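Local coordinates for uncharacterized protein Atu2773 (Agrobacterium tumefaciens, PDB 2QV5), which is of unknown function but belongs to the divergent polysaccharide deacetylases, so it may act on a carbohydrate, at residues R22-A27 and G238-G243; R205-R208 and Q212-G215. One frame throughout, in Å; residues are numbered along the deposited sequence.

Contact 1. Residues R22-A27 and G238-G243; sequences RPWSGA and GIEIVG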
loop_
_atom_site.group_PDB
_atom_site.type_symbol
_atom_site.label_atom_id
_atom_site.label_comp_id
_atom_site.label_asym_id
_atom_site.label_seq_id
_atom_site.Cartn_x
_atom_site.Cartn_y
_atom_site.Cartn_z
ATOM N N ARG A 22 -10.962 -7.080 -0.411
ATOM C CA ARG A 22 -12.307 -6.589 -0.107
ATOM C C ARG A 22 -13.215 -6.744 -1.348
ATOM O O ARG A 22 -12.870 -6.258 -2.428
ATOM C CB ARG A 22 -12.283 -5.145 0.397
ATOM C CG ARG A 22 -13.686 -4.568 0.573
ATOM C CD ARG A 22 -13.656 -3.147 1.060
ATOM N NE ARG A 22 -15.012 -2.626 1.110
ATOM C CZ ARG A 22 -15.879 -2.852 2.096
ATOM N NH1 ARG A 22 -15.537 -3.586 3.157
ATOM N NH2 ARG A 22 -17.101 -2.336 2.018
ATOM N N PRO A 23 -14.367 -7.428 -1.195
ATOM C CA PRO A 23 -15.318 -7.553 -2.311
ATOM C C PRO A 23 -15.881 -6.204 -2.750
ATOM O O PRO A 23 -15.977 -5.279 -1.953
ATOM C CB PRO A 23 -16.445 -8.431 -1.746
ATOM C CG PRO A 23 -15.945 -8.988 -0.491
ATOM C CD PRO A 23 -14.851 -8.105 0.021
ATOM N N TRP A 24 -16.219 -6.091 -4.028
ATOM C CA TRP A 24 -16.789 -4.869 -4.569
ATOM C C TRP A 24 -17.940 -5.282 -5.489
ATOM O O TRP A 24 -18.189 -6.476 -5.639
ATOM C CB TRP A 24 -15.710 -4.036 -5.291
ATOM C CG TRP A 24 -15.080 -4.713 -6.484
ATOM C CD1 TRP A 24 -14.175 -5.747 -6.472
ATOM C CD2 TRP A 24 -15.311 -4.398 -7.864
ATOM N NE1 TRP A 24 -13.841 -6.098 -7.762
ATOM C CE2 TRP A 24 -14.518 -5.284 -8.634
ATOM C CE3 TRP A 24 -16.109 -3.449 -8.526
ATOM C CZ2 TRP A 24 -14.504 -5.254 -10.041
ATOM C CZ3 TRP A 24 -16.098 -3.423 -9.928
ATOM C CH2 TRP A 24 -15.298 -4.317 -10.666
ATOM N N SER A 25 -18.653 -4.319 -6.076
ATOM C CA SER A 25 -19.904 -4.634 -6.792
ATOM C C SER A 25 -19.731 -5.529 -8.023
ATOM O O SER A 25 -20.621 -6.304 -8.345
ATOM C CB SER A 25 -20.657 -3.360 -7.186
ATOM O OG SER A 25 -19.999 -2.722 -8.266
ATOM N N GLY A 26 -18.595 -5.414 -8.708
ATOM C CA GLY A 26 -18.371 -6.138 -9.966
ATOM C C GLY A 26 -18.861 -5.379 -11.197
ATOM O O GLY A 26 -18.528 -5.739 -12.333
ATOM N N ALA A 27 -19.637 -4.321 -10.964
ATOM C CA ALA A 27 -20.262 -3.518 -12.013
ATOM C C ALA A 27 -19.305 -2.571 -12.733
ATOM O O ALA A 27 -18.312 -2.090 -12.165
ATOM C CB ALA A 27 -21.454 -2.740 -11.445
ATOM N N GLY A 238 -20.923 8.624 -9.393
ATOM C CA GLY A 238 -20.610 7.405 -10.165
ATOM C C GLY A 238 -19.248 6.761 -9.927
ATOM O O GLY A 238 -18.731 6.055 -10.799
ATOM N N ILE A 239 -18.668 6.993 -8.751
ATOM C CA ILE A 239 -17.357 6.425 -8.399
ATOM C C ILE A 239 -17.528 5.368 -7.317
ATOM O O ILE A 239 -18.079 5.660 -6.258
ATOM C CB ILE A 239 -16.379 7.516 -7.904
ATOM C CG1 ILE A 239 -16.023 8.476 -9.048
ATOM C CG2 ILE A 239 -15.094 6.902 -7.326
ATOM C CD1 ILE A 239 -15.659 9.850 -8.578
ATOM N N GLU A 240 -17.079 4.148 -7.599
ATOM C CA GLU A 240 -16.991 3.115 -6.575
ATOM C C GLU A 240 -15.577 3.072 -5.982
ATOM O O GLU A 240 -14.594 2.914 -6.711
ATOM C CB GLU A 240 -17.399 1.740 -7.129
ATOM C CG GLU A 240 -17.398 0.626 -6.056
ATOM C CD GLU A 240 -18.100 -0.661 -6.473
ATOM O OE1 GLU A 240 -18.534 -0.770 -7.640
ATOM O OE2 GLU A 240 -18.237 -1.567 -5.610
ATOM N N ILE A 241 -15.470 3.219 -4.662
ATOM C CA ILE A 241 -14.169 3.009 -3.982
ATOM C C ILE A 241 -13.962 1.514 -3.716
ATOM O O ILE A 241 -14.792 0.870 -3.075
ATOM C CB ILE A 241 -14.049 3.817 -2.655
ATOM C CG1 ILE A 241 -14.573 5.265 -2.828
ATOM C CG2 ILE A 241 -12.609 3.743 -2.090
ATOM C CD1 ILE A 241 -13.735 6.161 -3.716
ATOM N N VAL A 242 -12.885 0.960 -4.258
ATOM C CA VAL A 242 -12.621 -0.469 -4.151
ATOM C C VAL A 242 -11.258 -0.698 -3.507
ATOM O O VAL A 242 -10.419 0.202 -3.506
ATOM C CB VAL A 242 -12.683 -1.173 -5.539
ATOM C CG1 VAL A 242 -14.043 -0.939 -6.206
ATOM C CG2 VAL A 242 -11.562 -0.693 -6.469
ATOM N N GLY A 243 -11.041 -1.890 -2.955
ATOM C CA GLY A 243 -9.704 -2.279 -2.469
ATOM C C GLY A 243 -8.674 -2.254 -3.590
ATOM O O GLY A 243 -9.025 -2.432 -4.763
HETATM O O HOH W 1 -13.263 -3.494 -2.777
HETATM O O HOH W 2 -15.380 -1.938 -1.778
HETATM O O HOH W 3 -18.207 0.247 -10.307
#
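The carboxylate of Glu240 reaches across to Ser25 and is gripped there twice, once by each oxygen. Ser25 OG lies 2.5 Å from Glu240 OE1 and donates to its syn lone pair, while Ser25 N meets Glu240 OE2 at 2.8 Å with an N-H...O angle of 161°, also on the syn side but somewhat out of the carboxylate plane. Two donors from one residue thus fix the rotation of the carboxylate. Its reach comes from an extended chain, with CG trans to the backbone N (chi1 -177°). Ser25 OG in turn accepts from Ala27 N at 3.2 Å, closing an ST turn, and a water lies within hydrogen-bonding distance of both Glu240 OE1 and Ala27 O.

The Trp24 and Glu240 side chains cross at about a right angle; Glu240 CD lies in the ring plane at its edge, and the ring and carboxylate planes are 67° apart. Val242 CG1 touches Trp24 CB at 3.6 Å, its approach to the indole being oblique. Beyond the segments, Arg31 makes a cation-pi contact with the indole.

Two waters lie between Arg22 and residues 238-243: one accepts from Gly243 N at 2.7 Å and sits 2.8 Å from Arg22 O, and a second accepts from Arg22 NE near Ile241 O. Glu240 and Val242 pair with strand 30-39 through their backbones. The arrangement is therefore an ST-turn loop, from just before the first strand of the sheet, docked by the N-H and hydroxyl of Ser25 on a carboxylate of edge strand 239-241, which runs parallel to 30-39.

Contact 2. Residues R205-R208 and Q212-G215; sequences RIAR and QAIG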
loop_
_atom_site.group_PDB
_atom_site.type_symbol
_atom_site.label_atom_id
_atom_site.label_comp_id
_atom_site.label_asym_id
_atom_site.label_seq_id
_atom_site.Cartn_x
_atom_site.Cartn_y
_atom_site.Cartn_z
ATOM N N ARG A 205 -10.417 12.980 -11.688
ATOM C CA ARG A 205 -10.179 13.254 -13.107
ATOM C C ARG A 205 -9.451 12.107 -13.824
ATOM O O ARG A 205 -9.882 11.661 -14.894
ATOM C CB ARG A 205 -9.406 14.574 -13.273
ATOM C CG ARG A 205 -8.995 14.873 -14.720
ATOM C CD ARG A 205 -8.212 16.184 -14.909
ATOM N NE ARG A 205 -7.237 16.501 -13.856
ATOM C CZ ARG A 205 -6.010 15.988 -13.751
ATOM N NH1 ARG A 205 -5.557 15.086 -14.612
ATOM N NH2 ARG A 205 -5.231 16.377 -12.755
ATOM N N ILE A 206 -8.352 11.637 -13.227
ATOM C CA ILE A 206 -7.571 10.510 -13.760
ATOM C C ILE A 206 -8.383 9.202 -13.776
ATOM O O ILE A 206 -8.376 8.481 -14.770
ATOM C CB ILE A 206 -6.233 10.330 -12.980
ATOM C CG1 ILE A 206 -5.376 11.592 -13.116
ATOM C CG2 ILE A 206 -5.446 9.090 -13.472
ATOM C CD1 ILE A 206 -4.242 11.683 -12.128
ATOM N N ALA A 207 -9.082 8.916 -12.678
ATOM C CA ALA A 207 -9.992 7.773 -12.602
ATOM C C ALA A 207 -11.073 7.805 -13.675
ATOM O O ALA A 207 -11.332 6.790 -14.293
ATOM C CB ALA A 207 -10.639 7.698 -11.233
ATOM N N ARG A 208 -11.703 8.961 -13.893
ATOM C CA ARG A 208 -12.788 9.037 -14.871
ATOM C C ARG A 208 -12.272 8.764 -16.284
ATOM O O ARG A 208 -12.896 8.009 -17.036
ATOM C CB ARG A 208 -13.540 10.373 -14.797
ATOM C CG ARG A 208 -14.836 10.366 -15.596
ATOM C CD ARG A 208 -15.747 11.536 -15.265
ATOM N NE ARG A 208 -16.413 11.351 -13.979
ATOM C CZ ARG A 208 -16.209 12.109 -12.908
ATOM N NH1 ARG A 208 -15.368 13.133 -12.963
ATOM N NH2 ARG A 208 -16.872 11.856 -11.785
ATOM N N GLN A 212 -9.958 3.752 -13.966
ATOM C CA GLN A 212 -9.522 3.493 -12.586
ATOM C C GLN A 212 -8.298 4.329 -12.212
ATOM O O GLN A 212 -7.533 4.747 -13.090
ATOM C CB GLN A 212 -9.224 1.997 -12.372
ATOM C CG GLN A 212 -8.078 1.436 -13.233
ATOM C CD GLN A 212 -7.879 -0.068 -13.094
ATOM O OE1 GLN A 212 -8.787 -0.854 -13.365
ATOM N NE2 GLN A 212 -6.671 -0.476 -12.699
ATOM N N ALA A 213 -8.130 4.568 -10.912
ATOM C CA ALA A 213 -6.928 5.203 -10.372
ATOM C C ALA A 213 -6.717 4.903 -8.888
ATOM O O ALA A 213 -7.661 4.585 -8.167
ATOM C CB ALA A 213 -6.959 6.715 -10.593
ATOM N N ILE A 214 -5.465 5.039 -8.447
ATOM C CA ILE A 214 -5.049 4.780 -7.067
ATOM C C ILE A 214 -4.431 6.046 -6.484
ATOM O O ILE A 214 -3.532 6.635 -7.087
ATOM C CB ILE A 214 -4.010 3.632 -6.980
ATOM C CG1 ILE A 214 -4.587 2.306 -7.505
ATOM C CG2 ILE A 214 -3.493 3.477 -5.527
ATOM C CD1 ILE A 214 -3.534 1.218 -7.781
ATOM N N GLY A 215 -4.941 6.477 -5.329
ATOM C CA GLY A 215 -4.345 7.560 -4.559
ATOM C C GLY A 215 -3.716 7.022 -3.291
ATOM O O GLY A 215 -4.186 6.027 -2.735
#
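Helix residues 205-208 pack against the start of strand 212-218 without a hydrogen bond between the two segments; the nearest CA pair is Ala207 and Gln212, 4.3 Å apart, and the 3.4 Å between Ala207 O and Gln212 N has too poor an angle for a bond.

The methyl of Ala213 carries the packing. Its CA-CB bond is directed at the helix, where CB comes 3.7 Å from Ala207 N and 3.9 Å from Ala207 CB, so it rests on both the backbone and the methyl of that residue. Ile206 adds a second apolar touch through its CG2 branch, 4.0 Å from Ala213 CB. With CG2 trans to the backbone N, that methyl lies beside Ala213, and the other branch, CG1, is trans to the carbonyl carbon instead. One strand methyl is therefore met by two consecutive helix residues, and the small size of both alanines is consistent with the close approach of the helix backbone to the strand.

CB of Gln212 points away from the helix, and its NE2 donates to Leu247 O near the end of the modelled chain. Ile206 also touches Asp184 and Val185 of strand 180-186, whereas Ala207 reaches Thr30 and Val32 of strand 30-39. The helix consequently lies over strands on both sides of 212-218: Ala213 and Gly215 pair through their backbones with 30-39, and Ile214 with 180-186. Strand 180-186, helix 193-210 and strand 212-218 follow one another with the strands parallel, and the contact packs the C-terminal part of the crossover helix on the start of the second strand of this beta-alpha-beta crossover.

In the fold
Centres about 13 Å apart place contact 1 and contact 2 on the same side of the chain's centre and on one parallel sheet. Strand 30-39 is the shared neighbour, since both 212-218 and 239-241 pair with it. Along the chain the order is 22-27, 205-208, 212-215, then 238-243, so the short-range contact 2 falls within the long span that contact 1 bridges. In one conformer of Arg208, its NH2 comes 4.0 Å from Ile239 CD1, a packing contact between the two. Together they tie the loop preceding the first strand to the last strand, and the crossover helix 193-210 and its following strand to the same region of the sheet.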